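Local coordinates for small S protein (Podospora anserina, PDB 2WVQ), which mediates heterokaryon incompatibility through its [het-s] prion and its lethal reaction with het-S, here represented by the dimeric globular N-terminal domain, at residues G20-C25 / S57-A62; E43-R48 / K158-I163; L49-A54 / A213-A218; L92-S97 / V164-R169; S138-Q143 / E189-E194. The protein carries 2 engineered substitutions. All coordinates share one frame; numbering follows the deposited sequence. Where two conformers were deposited one is given.

Overall arrangement
All five contacts join helices of the globular domain. Helix 42-62 is shared by three: along it come contact 2 (with helix 157-176), contact 3 (with helix 213-224) and contact 1 (with helix 18-28). Contact 4 sets helix 79-108 against helix 157-176, whose preceding turns serve contact 2, and the centres of these two contacts are 11 Å apart. Contact 5 ties the ends of helices 124-140 and 181-191, its centre 22 Å from that of contact 4. In sequence, contact 1 closes before contacts 4 and 5 open, whereas contacts 2 and 3 pair early residues with late ones. Helix 42-62 thus ties the first and last helices of the globular domain to the same body.

Contact 1: residues G20-C25 / S57-A62; sequences GLFNNC and SRWGEA
F22 of helix 18-28 stands opposite G60 of helix 42-62, where the short segments run roughly antiparallel, their axes at 150° and 10.7 Å apart at closest approach. This is buried helix-helix packing inside the globular domain. CG of F22 lies anti to its backbone N (chi1 173°), and this extends the phenyl ring straight across the gap. Its tip meets the backbone of the other helix: CZ is 3.6 Å from G60 CA. Since G60 has no CB, the ring can come this near to the main chain. One turn before G60, S57 CA lies at the ring's edge, 3.8 Å from F22 CZ. One flank of the phenyl is taken by W59, whose six-membered ring meets it obliquely, the two planes at 52°. Here F22 CE1 sits in the plane of the indole, at its edge, 3.6 Å from W59 CE3. The polar groups look elsewhere: S57 OG bonds to R140, and W59 NE1 makes a weak hydrogen bond to the carbonyl of L174. With no hydrogen bond joining the two segments, cohesion probably rests on dispersion and the burial of apolar surface, the ring spanning a fairly wide interhelical gap to end on bare main chain at G60.

Contact 2: residues E43-R48 / K158-I163; sequences ERCQLR and KSLEKI
C45 and R48 are the residues through which helix 42-62 meets L160 and E161 of helix 157-176, a helix-helix packing within the mainly helical globular (HeLo) domain. Just ahead of C45, R44 lays its guanidinium against the side chain of R48, whose CD lies over one face, 3.3 Å above the plane and toward the rim, so the two arginines are layered. C45 is the apolar half: its CB lies 4.1 Å from L160 CG, while L160 CD2 rests 3.8 Å from the C45 carbonyl oxygen. The small cysteine lets the branched leucine come close to the backbone, and L160 also packs on L154 and L49. One turn on, R48 supplies the polar half. Its NH1 is held by the carbonyl oxygen of G209. Toward helix 157-176 there is no direct salt bridge, R48 NH2 and E161 OE2 being 4.3 Å apart. A water fills the role instead: it accepts from R48 NE at 2.7 Å and gives a weak hydrogen bond to E161 OE1 at 2.8 Å.

Contact 3: residues L49-A54 / A213-A218; sequences LDIAKA and AAMSDA
M215 reaches from helix 213-224 to I51 and A54 of helix 42-62, and everything that touches between the two segments is apolar. The thioether carries the contact. Its chain leaves the backbone extended, with chi1 -179° and chi2 177°, then bends at chi3 (-49°), which turns the terminal methyl toward A54 CB. The sulfur faces the isoleucine: SD is 3.7 Å from I51 CG1. The methyl serves both partners, M215 CE lying 3.9 Å from I51 CG2 and 4.0 Å from A54 CB. Methionine suits this place because a long, flexible, unbranched chain can span the gap and still shape its tip to a branched neighbour; the small A54, one turn after I51, admits that tip. Such packing of a C-terminal helix onto a central one is part of the helical globular domain, and the CA atoms of I51 and M215 remain 8.5 Å apart. CE of M215 also lies beside R58, 3.6 Å from its NH2, where the apolar patch gives way to a charged one.

Hydrogen bonds lead from both segments to other parts of the fold: D50 OD1 accepts from H130 ND1 and OD2 from Q46 NE2, while at the start of the last helix D212 OD1 accepts from the backbone N of M215.

Contact 4: residues L92-S97 / V164-R169; sequences LLLFES and VDQVAR
L94 and Q166 cross obliquely, each directed from its backbone at the other helix. L94 has CG anti to its N (chi1 -170°), which sends its fork across the gap, and the two branches divide the work. CD2 presses on the start of the glutamine, 3.5 Å from Q166 CB. CD1 follows the bent chain outward and lies 3.9 Å from Q166 OE1, an oxygen whose hydrogen bond comes from K162 of the second subunit. Glutamine suits this border position: its methylenes pack on leucine while its amide reaches the dimer partner. V167 CG2 is met by L94 CD2 at 3.9 Å and, obliquely, by F95 CE1 at 4.3 Å, the beta-branched valine offering a compact methyl to both. The two segments run almost exactly antiparallel (173°), a helix packing at the edge of the dimer interface, where L93 also meets S97 of the second subunit. F95 also makes an edge-to-face contact with F29, while V167 leans on A52 of helix 42-62 and L92 on helix 18-28.

Contact 5: residues S138-Q143 / E189-E194; sequences SRRQKQ and EIEIEE
R140, near the end of helix 124-140, sends its side chain across to E191 at the end of helix 181-191. From CB the chain is fully extended through CG and CD to NE. These methylenes act as a spacer; CD and NE pass E61 CB of helix 42-62, and NH1 comes near R58 CB. At CZ the guanidinium comes upon the carboxylate, with CZ 3.3 Å from E191 OE2. NH2 makes the main bond of the salt bridge, 2.7 Å from E191 OE2 with an N-H...O angle of 152°. That oxygen lies only 10° out of the guanidinium plane and accepts the hydrogen bond with its anti lone pair, on the side away from OE1. NH1 adds a weak bond to the same OE2 at 3.1 Å. A single carboxylate oxygen is therefore gripped by both terminal nitrogens, in a forked rather than a side-by-side pairing, and the two flat groups stand 52° apart. E191 OE1 is left to R58, whose NH2 forms a second salt bridge with it. Arginine suits the span by its length and its several donors, and glutamate by its two separate oxygens. Together they form an interhelical salt-bridge network at a partly exposed edge of the globular domain, linking helices 124-140, 181-191 and 42-62.

Contact 1: residues G20-C25 / S57-A62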
# COMPACT_ATOMS: atom_id res chain seq x y z
N GLY A 20 -22.04 -0.98 -0.52
CA GLY A 20 -21.73 -0.70 0.86
C GLY A 20 -20.24 -0.46 1.09
O GLY A 20 -19.88 0.49 1.79
N LEU A 21 -19.38 -1.29 0.49
CA LEU A 21 -17.90 -1.08 0.50
C LEU A 21 -17.49 0.17 -0.29
O LEU A 21 -16.67 0.97 0.17
CB LEU A 21 -17.18 -2.31 -0.07
CG LEU A 21 -17.31 -3.66 0.67
CD1 LEU A 21 -16.92 -4.87 -0.21
CD2 LEU A 21 -16.58 -3.67 2.03
N PHE A 22 -18.08 0.37 -1.47
CA PHE A 22 -17.87 1.59 -2.27
C PHE A 22 -18.18 2.87 -1.52
O PHE A 22 -17.36 3.80 -1.52
CB PHE A 22 -18.66 1.59 -3.59
CG PHE A 22 -18.59 2.90 -4.33
CD1 PHE A 22 -17.52 3.17 -5.18
CD2 PHE A 22 -19.56 3.85 -4.16
CE1 PHE A 22 -17.44 4.39 -5.85
CE2 PHE A 22 -19.51 5.09 -4.85
CZ PHE A 22 -18.45 5.35 -5.69
N ASN A 23 -19.36 2.94 -0.89
CA ASN A 23 -19.78 4.15 -0.14
C ASN A 23 -18.85 4.43 1.05
O ASN A 23 -18.55 5.58 1.34
CB ASN A 23 -21.27 4.12 0.28
CG ASN A 23 -22.23 4.22 -0.94
OD1 ASN A 23 -22.01 5.01 -1.87
ND2 ASN A 23 -23.24 3.37 -0.95
N ASN A 24 -18.37 3.36 1.67
CA ASN A 24 -17.30 3.44 2.71
C ASN A 24 -15.96 4.03 2.25
O ASN A 24 -15.36 4.83 2.98
CB ASN A 24 -17.15 2.08 3.42
CG ASN A 24 -18.42 1.71 4.23
OD1 ASN A 24 -19.23 2.59 4.54
ND2 ASN A 24 -18.57 0.44 4.58
N CYS A 25 -15.52 3.65 1.05
CA CYS A 25 -14.34 4.18 0.38
C CYS A 25 -14.43 5.70 0.20
O CYS A 25 -13.51 6.46 0.57
CB CYS A 25 -14.09 3.50 -1.00
SG CYS A 25 -13.52 1.77 -1.00
N SER A 57 -16.16 8.76 -6.86
CA SER A 57 -17.61 8.89 -6.84
C SER A 57 -18.27 8.96 -8.25
O SER A 57 -19.37 8.45 -8.40
CB SER A 57 -18.08 9.98 -5.90
OG SER A 57 -18.18 11.22 -6.53
N ARG A 58 -17.61 9.58 -9.23
CA ARG A 58 -18.08 9.58 -10.61
C ARG A 58 -18.33 8.18 -11.11
O ARG A 58 -19.33 7.96 -11.79
CB ARG A 58 -17.18 10.35 -11.58
CG ARG A 58 -17.87 10.74 -12.96
CD ARG A 58 -16.86 11.39 -13.90
NE ARG A 58 -16.20 12.51 -13.22
CZ ARG A 58 -14.88 12.67 -13.03
NH1 ARG A 58 -14.01 11.81 -13.50
NH2 ARG A 58 -14.45 13.75 -12.37
N TRP A 59 -17.43 7.25 -10.78
CA TRP A 59 -17.59 5.86 -11.13
C TRP A 59 -18.85 5.23 -10.57
O TRP A 59 -19.56 4.50 -11.30
CB TRP A 59 -16.37 5.01 -10.71
CG TRP A 59 -16.58 3.58 -11.07
CD1 TRP A 59 -16.31 3.00 -12.27
CD2 TRP A 59 -17.11 2.55 -10.23
NE1 TRP A 59 -16.66 1.67 -12.24
CE2 TRP A 59 -17.14 1.37 -11.00
CE3 TRP A 59 -17.55 2.51 -8.90
CZ2 TRP A 59 -17.59 0.15 -10.48
CZ3 TRP A 59 -17.99 1.29 -8.38
CH2 TRP A 59 -18.01 0.13 -9.17
N GLY A 60 -19.13 5.45 -9.29
CA GLY A 60 -20.34 4.90 -8.69
C GLY A 60 -21.58 5.44 -9.37
O GLY A 60 -22.58 4.70 -9.55
N GLU A 61 -21.54 6.71 -9.78
CA GLU A 61 -22.67 7.32 -10.50
C GLU A 61 -22.84 6.73 -11.90
O GLU A 61 -23.98 6.51 -12.36
CB GLU A 61 -22.48 8.85 -10.60
CG GLU A 61 -23.64 9.64 -11.24
CD GLU A 61 -24.88 9.74 -10.36
OE1 GLU A 61 -24.87 9.23 -9.22
OE2 GLU A 61 -25.88 10.35 -10.80
N ALA A 62 -21.71 6.51 -12.59
CA ALA A 62 -21.67 6.01 -13.96
C ALA A 62 -22.28 4.60 -14.07
O ALA A 62 -23.01 4.26 -15.03
CB ALA A 62 -20.25 5.98 -14.45

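Contact 2: residues E43-R48 / K158-I163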
# COMPACT_ATOMS: atom_id res chain seq x y z
N GLU A 43 -2.73 23.50 -0.14
CA GLU A 43 -3.92 23.76 -0.94
C GLU A 43 -3.95 22.80 -2.11
O GLU A 43 -4.96 22.13 -2.32
CB GLU A 43 -3.94 25.21 -1.41
CG GLU A 43 -5.24 25.64 -2.04
CD GLU A 43 -5.17 27.07 -2.56
OE1 GLU A 43 -4.83 27.98 -1.78
OE2 GLU A 43 -5.47 27.27 -3.75
N ARG A 44 -2.85 22.71 -2.86
CA ARG A 44 -2.79 21.81 -4.02
C ARG A 44 -2.99 20.34 -3.63
O ARG A 44 -3.73 19.63 -4.30
CB ARG A 44 -1.50 22.01 -4.82
CG ARG A 44 -1.35 21.14 -6.07
CD ARG A 44 0.16 21.06 -6.45
NE ARG A 44 0.65 19.67 -6.60
CZ ARG A 44 0.35 18.85 -7.62
NH1 ARG A 44 -0.46 19.24 -8.63
NH2 ARG A 44 0.85 17.61 -7.63
N CYS A 45 -2.31 19.88 -2.57
CA CYS A 45 -2.43 18.48 -2.13
C CYS A 45 -3.86 18.12 -1.68
O CYS A 45 -4.34 17.00 -1.92
CB CYS A 45 -1.41 18.19 -1.02
SG CYS A 45 0.28 18.08 -1.70
N GLN A 46 -4.53 19.05 -1.00
CA GLN A 46 -5.93 18.88 -0.61
C GLN A 46 -6.83 18.77 -1.85
O GLN A 46 -7.63 17.84 -1.92
CB GLN A 46 -6.40 20.00 0.32
CG GLN A 46 -7.88 19.90 0.74
CD GLN A 46 -8.17 18.64 1.54
OE1 GLN A 46 -7.67 18.48 2.64
NE2 GLN A 46 -8.98 17.74 0.97
N LEU A 47 -6.66 19.66 -2.83
CA LEU A 47 -7.41 19.56 -4.10
C LEU A 47 -7.16 18.23 -4.86
O LEU A 47 -8.09 17.71 -5.48
CB LEU A 47 -7.18 20.79 -5.00
CG LEU A 47 -7.73 22.14 -4.47
CD1 LEU A 47 -7.25 23.32 -5.27
CD2 LEU A 47 -9.25 22.17 -4.36
N ARG A 48 -5.92 17.71 -4.84
CA ARG A 48 -5.58 16.41 -5.45
C ARG A 48 -6.37 15.26 -4.80
O ARG A 48 -6.89 14.38 -5.50
CB ARG A 48 -4.08 16.08 -5.33
CG ARG A 48 -3.10 17.06 -5.87
CD ARG A 48 -2.73 16.79 -7.32
NE ARG A 48 -2.03 15.51 -7.52
CZ ARG A 48 -1.70 15.02 -8.72
NH1 ARG A 48 -2.02 15.70 -9.83
NH2 ARG A 48 -1.07 13.86 -8.82
N LYS A 158 4.62 11.76 0.94
CA LYS A 158 4.68 10.45 0.28
C LYS A 158 3.51 9.53 0.62
O LYS A 158 3.15 8.66 -0.18
CB LYS A 158 6.03 9.76 0.54
CG LYS A 158 7.27 10.68 0.42
CD LYS A 158 7.43 11.29 -1.01
CE LYS A 158 7.02 12.79 -1.06
NZ LYS A 158 6.27 13.17 -2.31
N SER A 159 2.95 9.71 1.81
CA SER A 159 1.70 9.10 2.22
C SER A 159 0.51 9.62 1.38
O SER A 159 -0.43 8.85 1.07
CB SER A 159 1.44 9.41 3.70
OG SER A 159 2.37 8.75 4.55
N LEU A 160 0.51 10.92 1.07
CA LEU A 160 -0.54 11.56 0.25
C LEU A 160 -0.45 11.06 -1.18
O LEU A 160 -1.45 10.67 -1.76
CB LEU A 160 -0.38 13.08 0.28
CG LEU A 160 -1.25 14.13 -0.46
CD1 LEU A 160 -1.33 14.01 -1.96
CD2 LEU A 160 -2.62 14.25 0.15
N GLU A 161 0.76 11.10 -1.73
CA GLU A 161 1.02 10.58 -3.08
C GLU A 161 0.62 9.12 -3.20
O GLU A 161 -0.02 8.74 -4.19
CB GLU A 161 2.49 10.74 -3.48
CG GLU A 161 2.93 12.18 -3.74
CD GLU A 161 2.04 12.95 -4.73
OE1 GLU A 161 2.01 14.21 -4.63
OE2 GLU A 161 1.37 12.33 -5.59
N LYS A 162 0.96 8.30 -2.20
CA LYS A 162 0.56 6.89 -2.19
C LYS A 162 -0.96 6.73 -2.29
O LYS A 162 -1.41 5.91 -3.04
CB LYS A 162 1.10 6.16 -0.97
CG LYS A 162 0.90 4.66 -0.98
CD LYS A 162 2.15 3.96 -0.36
CE LYS A 162 1.95 3.60 1.11
NZ LYS A 162 3.19 3.75 1.98
N ILE A 163 -1.73 7.51 -1.53
CA ILE A 163 -3.20 7.48 -1.63
C ILE A 163 -3.69 7.94 -3.00
O ILE A 163 -4.51 7.26 -3.62
CB ILE A 163 -3.91 8.31 -0.53
CG1 ILE A 163 -3.66 7.68 0.85
CG2 ILE A 163 -5.46 8.47 -0.86
CD1 ILE A 163 -4.42 8.31 1.94
O HOH W 1 -0.70 14.43 -5.47

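Contact 3: residues L49-A54 / A213-A218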
# COMPACT_ATOMS: atom_id res chain seq x y z
N LEU A 49 -6.47 15.29 -3.46
CA LEU A 49 -7.34 14.38 -2.70
C LEU A 49 -8.86 14.51 -3.04
O LEU A 49 -9.56 13.50 -3.20
CB LEU A 49 -7.13 14.59 -1.20
CG LEU A 49 -6.63 13.55 -0.18
CD1 LEU A 49 -5.80 12.33 -0.69
CD2 LEU A 49 -5.93 14.26 0.98
N ASP A 50 -9.36 15.75 -3.12
CA ASP A 50 -10.77 16.00 -3.45
C ASP A 50 -11.10 15.49 -4.86
O ASP A 50 -12.20 15.01 -5.11
CB ASP A 50 -11.14 17.50 -3.37
CG ASP A 50 -10.86 18.14 -1.98
OD1 ASP A 50 -10.69 19.38 -1.95
OD2 ASP A 50 -10.84 17.45 -0.92
N ILE A 51 -10.15 15.65 -5.78
CA ILE A 51 -10.29 15.16 -7.15
C ILE A 51 -10.30 13.64 -7.25
O ILE A 51 -11.11 13.09 -8.02
CB ILE A 51 -9.27 15.80 -8.12
CG1 ILE A 51 -9.62 17.27 -8.33
CG2 ILE A 51 -9.23 15.08 -9.47
CD1 ILE A 51 -8.45 18.06 -8.85
N ALA A 52 -9.43 12.95 -6.49
CA ALA A 52 -9.46 11.48 -6.44
C ALA A 52 -10.79 10.98 -5.89
O ALA A 52 -11.36 9.97 -6.38
CB ALA A 52 -8.28 10.91 -5.62
N LYS A 53 -11.29 11.68 -4.87
CA LYS A 53 -12.59 11.37 -4.29
C LYS A 53 -13.71 11.64 -5.32
O LYS A 53 -14.65 10.87 -5.43
CB LYS A 53 -12.83 12.18 -3.02
CG LYS A 53 -14.16 11.92 -2.34
CD LYS A 53 -14.45 12.99 -1.24
CE LYS A 53 -15.32 12.35 -0.15
NZ LYS A 53 -15.84 13.34 0.81
N ALA A 54 -13.58 12.73 -6.08
CA ALA A 54 -14.61 13.07 -7.10
C ALA A 54 -14.63 12.02 -8.21
O ALA A 54 -15.68 11.67 -8.76
CB ALA A 54 -14.33 14.48 -7.71
N ALA A 213 -8.18 12.21 -15.82
CA ALA A 213 -8.13 12.71 -17.22
C ALA A 213 -9.46 13.29 -17.72
O ALA A 213 -9.46 14.27 -18.47
CB ALA A 213 -7.65 11.63 -18.16
N ALA A 214 -10.57 12.67 -17.33
CA ALA A 214 -11.91 13.16 -17.67
C ALA A 214 -12.16 14.61 -17.20
O ALA A 214 -12.60 15.46 -18.00
CB ALA A 214 -12.99 12.20 -17.16
N MET A 215 -11.80 14.90 -15.95
CA MET A 215 -11.86 16.27 -15.39
C MET A 215 -10.86 17.20 -16.04
O MET A 215 -11.15 18.36 -16.33
CB MET A 215 -11.65 16.25 -13.87
CG MET A 215 -11.72 17.63 -13.21
SD MET A 215 -11.55 17.69 -11.41
CE MET A 215 -12.68 16.45 -10.78
N SER A 216 -9.66 16.69 -16.26
CA SER A 216 -8.63 17.46 -16.93
C SER A 216 -9.09 17.91 -18.32
O SER A 216 -8.97 19.09 -18.70
CB SER A 216 -7.33 16.67 -16.98
OG SER A 216 -6.26 17.52 -17.33
N ASP A 217 -9.66 16.97 -19.08
CA ASP A 217 -10.13 17.24 -20.45
C ASP A 217 -11.35 18.16 -20.50
O ASP A 217 -11.47 19.00 -21.40
CB ASP A 217 -10.45 15.94 -21.19
CG ASP A 217 -9.21 15.08 -21.42
OD1 ASP A 217 -8.08 15.56 -21.21
OD2 ASP A 217 -9.38 13.90 -21.79
N ALA A 218 -12.25 17.99 -19.52
CA ALA A 218 -13.43 18.83 -19.38
C ALA A 218 -13.07 20.29 -19.11
O ALA A 218 -13.63 21.18 -19.73
CB ALA A 218 -14.35 18.27 -18.29

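Contact 4: residues L92-S97 / V164-R169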
# COMPACT_ATOMS: atom_id res chain seq x y z
N LEU A 92 -10.06 0.25 0.68
CA LEU A 92 -10.22 0.23 2.13
C LEU A 92 -8.94 -0.12 2.92
O LEU A 92 -8.64 0.54 3.92
CB LEU A 92 -11.38 -0.69 2.55
CG LEU A 92 -12.79 -0.09 2.89
CD1 LEU A 92 -13.04 1.30 2.44
CD2 LEU A 92 -13.99 -1.01 2.58
N LEU A 93 -8.25 -1.18 2.48
CA LEU A 93 -6.92 -1.58 3.03
C LEU A 93 -5.87 -0.45 2.91
O LEU A 93 -5.04 -0.27 3.80
CB LEU A 93 -6.42 -2.84 2.30
CG LEU A 93 -6.57 -4.27 2.83
CD1 LEU A 93 -7.66 -4.45 3.86
CD2 LEU A 93 -6.70 -5.26 1.70
N LEU A 94 -5.90 0.23 1.78
CA LEU A 94 -5.09 1.41 1.50
C LEU A 94 -5.20 2.51 2.57
O LEU A 94 -4.20 3.08 3.02
CB LEU A 94 -5.51 1.97 0.11
CG LEU A 94 -4.68 3.06 -0.55
CD1 LEU A 94 -3.21 2.58 -0.56
CD2 LEU A 94 -5.18 3.29 -1.99
N PHE A 95 -6.43 2.81 2.97
CA PHE A 95 -6.74 3.80 3.98
C PHE A 95 -6.45 3.25 5.40
O PHE A 95 -5.92 3.98 6.25
CB PHE A 95 -8.23 4.26 3.84
CG PHE A 95 -8.45 5.31 2.76
CD1 PHE A 95 -9.03 4.96 1.52
CD2 PHE A 95 -8.07 6.64 2.98
CE1 PHE A 95 -9.21 5.93 0.49
CE2 PHE A 95 -8.29 7.66 1.97
CZ PHE A 95 -8.85 7.30 0.73
N GLU A 96 -6.73 1.97 5.63
CA GLU A 96 -6.38 1.34 6.90
C GLU A 96 -4.85 1.46 7.19
O GLU A 96 -4.47 1.94 8.24
CB GLU A 96 -6.85 -0.12 6.94
CG GLU A 96 -7.06 -0.63 8.35
CD GLU A 96 -7.29 -2.13 8.40
OE1 GLU A 96 -7.17 -2.68 9.52
OE2 GLU A 96 -7.60 -2.75 7.36
N SER A 97 -4.01 1.06 6.23
CA SER A 97 -2.55 1.25 6.26
C SER A 97 -2.07 2.68 6.55
O SER A 97 -1.14 2.87 7.37
CB SER A 97 -1.94 0.76 4.93
OG SER A 97 -2.25 -0.60 4.74
N VAL A 164 -3.22 9.11 -3.44
CA VAL A 164 -3.72 9.72 -4.65
C VAL A 164 -3.44 8.84 -5.86
O VAL A 164 -4.37 8.55 -6.64
CB VAL A 164 -3.17 11.18 -4.84
CG1 VAL A 164 -3.26 11.60 -6.26
CG2 VAL A 164 -3.95 12.16 -3.91
N ASP A 165 -2.19 8.39 -5.98
CA ASP A 165 -1.70 7.54 -7.06
C ASP A 165 -2.35 6.16 -7.11
O ASP A 165 -2.75 5.70 -8.18
CB ASP A 165 -0.16 7.38 -7.01
CG ASP A 165 0.60 8.70 -7.26
OD1 ASP A 165 1.85 8.70 -7.14
OD2 ASP A 165 -0.05 9.74 -7.57
N GLN A 166 -2.43 5.49 -5.97
CA GLN A 166 -3.11 4.20 -5.91
C GLN A 166 -4.63 4.30 -6.14
O GLN A 166 -5.20 3.42 -6.78
CB GLN A 166 -2.80 3.49 -4.60
CG GLN A 166 -1.34 3.06 -4.48
CD GLN A 166 -1.17 1.70 -3.84
OE1 GLN A 166 -0.35 1.53 -2.93
NE2 GLN A 166 -1.93 0.71 -4.33
N VAL A 167 -5.28 5.35 -5.63
CA VAL A 167 -6.74 5.53 -5.90
C VAL A 167 -7.00 5.73 -7.40
O VAL A 167 -7.94 5.14 -7.92
CB VAL A 167 -7.48 6.56 -4.97
CG1 VAL A 167 -8.94 6.85 -5.42
CG2 VAL A 167 -7.52 6.06 -3.48
N ALA A 168 -6.16 6.51 -8.08
CA ALA A 168 -6.26 6.76 -9.52
C ALA A 168 -6.13 5.46 -10.30
O ALA A 168 -6.95 5.19 -11.19
CB ALA A 168 -5.20 7.79 -10.01
N ARG A 169 -5.13 4.65 -9.94
CA ARG A 169 -4.95 3.33 -10.54
C ARG A 169 -6.11 2.37 -10.26
O ARG A 169 -6.53 1.63 -11.14
CB ARG A 169 -3.59 2.69 -10.17
CG ARG A 169 -2.34 3.50 -10.58
CD ARG A 169 -2.56 4.34 -11.84
NE ARG A 169 -2.03 5.70 -11.64
CZ ARG A 169 -2.49 6.81 -12.21
NH1 ARG A 169 -3.53 6.78 -13.03
NH2 ARG A 169 -1.90 7.98 -11.93

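Contact 5: residues S138-Q143 / E189-E194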
# COMPACT_ATOMS: atom_id res chain seq x y z
N SER A 138 -21.06 14.97 -2.28
CA SER A 138 -22.09 14.85 -1.23
C SER A 138 -23.44 14.61 -1.87
O SER A 138 -24.19 13.80 -1.39
CB SER A 138 -22.18 16.09 -0.32
OG SER A 138 -21.05 16.14 0.55
N ARG A 139 -23.67 15.29 -2.99
CA ARG A 139 -24.92 15.22 -3.75
C ARG A 139 -25.20 13.82 -4.30
O ARG A 139 -26.33 13.44 -4.49
CB ARG A 139 -24.86 16.19 -4.93
CG ARG A 139 -25.09 17.63 -4.56
CD ARG A 139 -25.28 18.49 -5.80
NE ARG A 139 -25.21 19.90 -5.42
CZ ARG A 139 -24.14 20.67 -5.61
NH1 ARG A 139 -23.06 20.20 -6.23
NH2 ARG A 139 -24.17 21.92 -5.18
N ARG A 140 -24.13 13.07 -4.57
CA ARG A 140 -24.24 11.76 -5.21
C ARG A 140 -24.32 10.60 -4.25
O ARG A 140 -24.78 9.52 -4.61
CB ARG A 140 -23.03 11.50 -6.09
CG ARG A 140 -22.98 12.27 -7.35
CD ARG A 140 -21.69 11.93 -7.99
NE ARG A 140 -21.58 12.54 -9.29
CZ ARG A 140 -20.44 12.84 -9.89
NH1 ARG A 140 -19.26 12.63 -9.29
NH2 ARG A 140 -20.50 13.40 -11.08
N GLN A 141 -23.81 10.80 -3.04
CA GLN A 141 -23.63 9.69 -2.12
C GLN A 141 -24.95 9.29 -1.49
O GLN A 141 -25.86 10.12 -1.31
CB GLN A 141 -22.51 9.97 -1.09
CG GLN A 141 -21.07 10.07 -1.73
CD GLN A 141 -20.75 8.94 -2.71
OE1 GLN A 141 -20.54 7.79 -2.29
NE2 GLN A 141 -20.68 9.26 -4.02
N LYS A 142 -25.05 7.99 -1.22
CA LYS A 142 -26.19 7.43 -0.56
C LYS A 142 -26.22 8.04 0.83
O LYS A 142 -25.17 8.27 1.45
CB LYS A 142 -26.06 5.91 -0.45
CG LYS A 142 -27.37 5.23 -0.09
CD LYS A 142 -27.10 3.84 0.51
CE LYS A 142 -28.41 3.14 0.89
NZ LYS A 142 -28.15 1.94 1.77
N GLN A 143 -27.44 8.33 1.29
CA GLN A 143 -27.68 8.73 2.66
C GLN A 143 -26.83 7.94 3.66
O GLN A 143 -26.72 6.71 3.59
CB GLN A 143 -29.14 8.54 3.01
CG GLN A 143 -29.57 9.35 4.19
CD GLN A 143 -31.07 9.34 4.39
OE1 GLN A 143 -31.57 9.91 5.35
NE2 GLN A 143 -31.79 8.71 3.47
N GLU A 189 -18.34 16.70 -17.49
CA GLU A 189 -18.75 17.94 -18.18
C GLU A 189 -19.79 18.67 -17.32
O GLU A 189 -19.69 19.88 -17.11
CB GLU A 189 -19.30 17.64 -19.57
CG GLU A 189 -18.22 17.32 -20.61
CD GLU A 189 -18.80 16.91 -21.98
OE1 GLU A 189 -20.05 16.96 -22.18
OE2 GLU A 189 -17.99 16.55 -22.87
N ILE A 190 -20.75 17.91 -16.80
CA ILE A 190 -21.76 18.41 -15.86
C ILE A 190 -21.15 18.95 -14.54
O ILE A 190 -21.62 19.95 -13.98
CB ILE A 190 -22.84 17.32 -15.58
CG1 ILE A 190 -23.62 16.99 -16.85
CG2 ILE A 190 -23.77 17.75 -14.42
CD1 ILE A 190 -24.44 15.69 -16.78
N GLU A 191 -20.09 18.30 -14.04
CA GLU A 191 -19.44 18.73 -12.79
C GLU A 191 -18.84 20.11 -12.95
O GLU A 191 -18.86 20.94 -12.02
CB GLU A 191 -18.32 17.76 -12.40
CG GLU A 191 -18.80 16.36 -12.10
CD GLU A 191 -17.67 15.40 -11.87
OE1 GLU A 191 -16.48 15.81 -11.95
OE2 GLU A 191 -17.97 14.23 -11.60
N ILE A 192 -18.34 20.35 -14.15
CA ILE A 192 -17.58 21.53 -14.50
C ILE A 192 -18.43 22.68 -15.12
O ILE A 192 -17.90 23.74 -15.44
CB ILE A 192 -16.38 21.08 -15.42
CG1 ILE A 192 -15.06 21.60 -14.87
CG2 ILE A 192 -16.63 21.40 -16.92
CD1 ILE A 192 -13.98 20.56 -14.88
N GLU A 193 -19.74 22.49 -15.27
CA GLU A 193 -20.56 23.54 -15.88
C GLU A 193 -20.82 24.77 -15.00
O GLU A 193 -21.11 25.85 -15.52
CB GLU A 193 -21.85 23.00 -16.53
CG GLU A 193 -22.80 22.21 -15.66
CD GLU A 193 -24.17 22.07 -16.30
OE1 GLU A 193 -24.47 21.00 -16.87
OE2 GLU A 193 -24.93 23.05 -16.26
N GLU A 194 -20.69 24.64 -13.69
CA GLU A 194 -20.94 25.78 -12.80
C GLU A 194 -19.70 26.67 -12.61
O GLU A 194 -19.79 27.82 -12.17
CB GLU A 194 -21.48 25.30 -11.46
CG GLU A 194 -22.26 26.34 -10.71
CD GLU A 194 -23.59 25.81 -10.21
OE1 GLU A 194 -23.80 24.58 -10.28
OE2 GLU A 194 -24.42 26.63 -9.76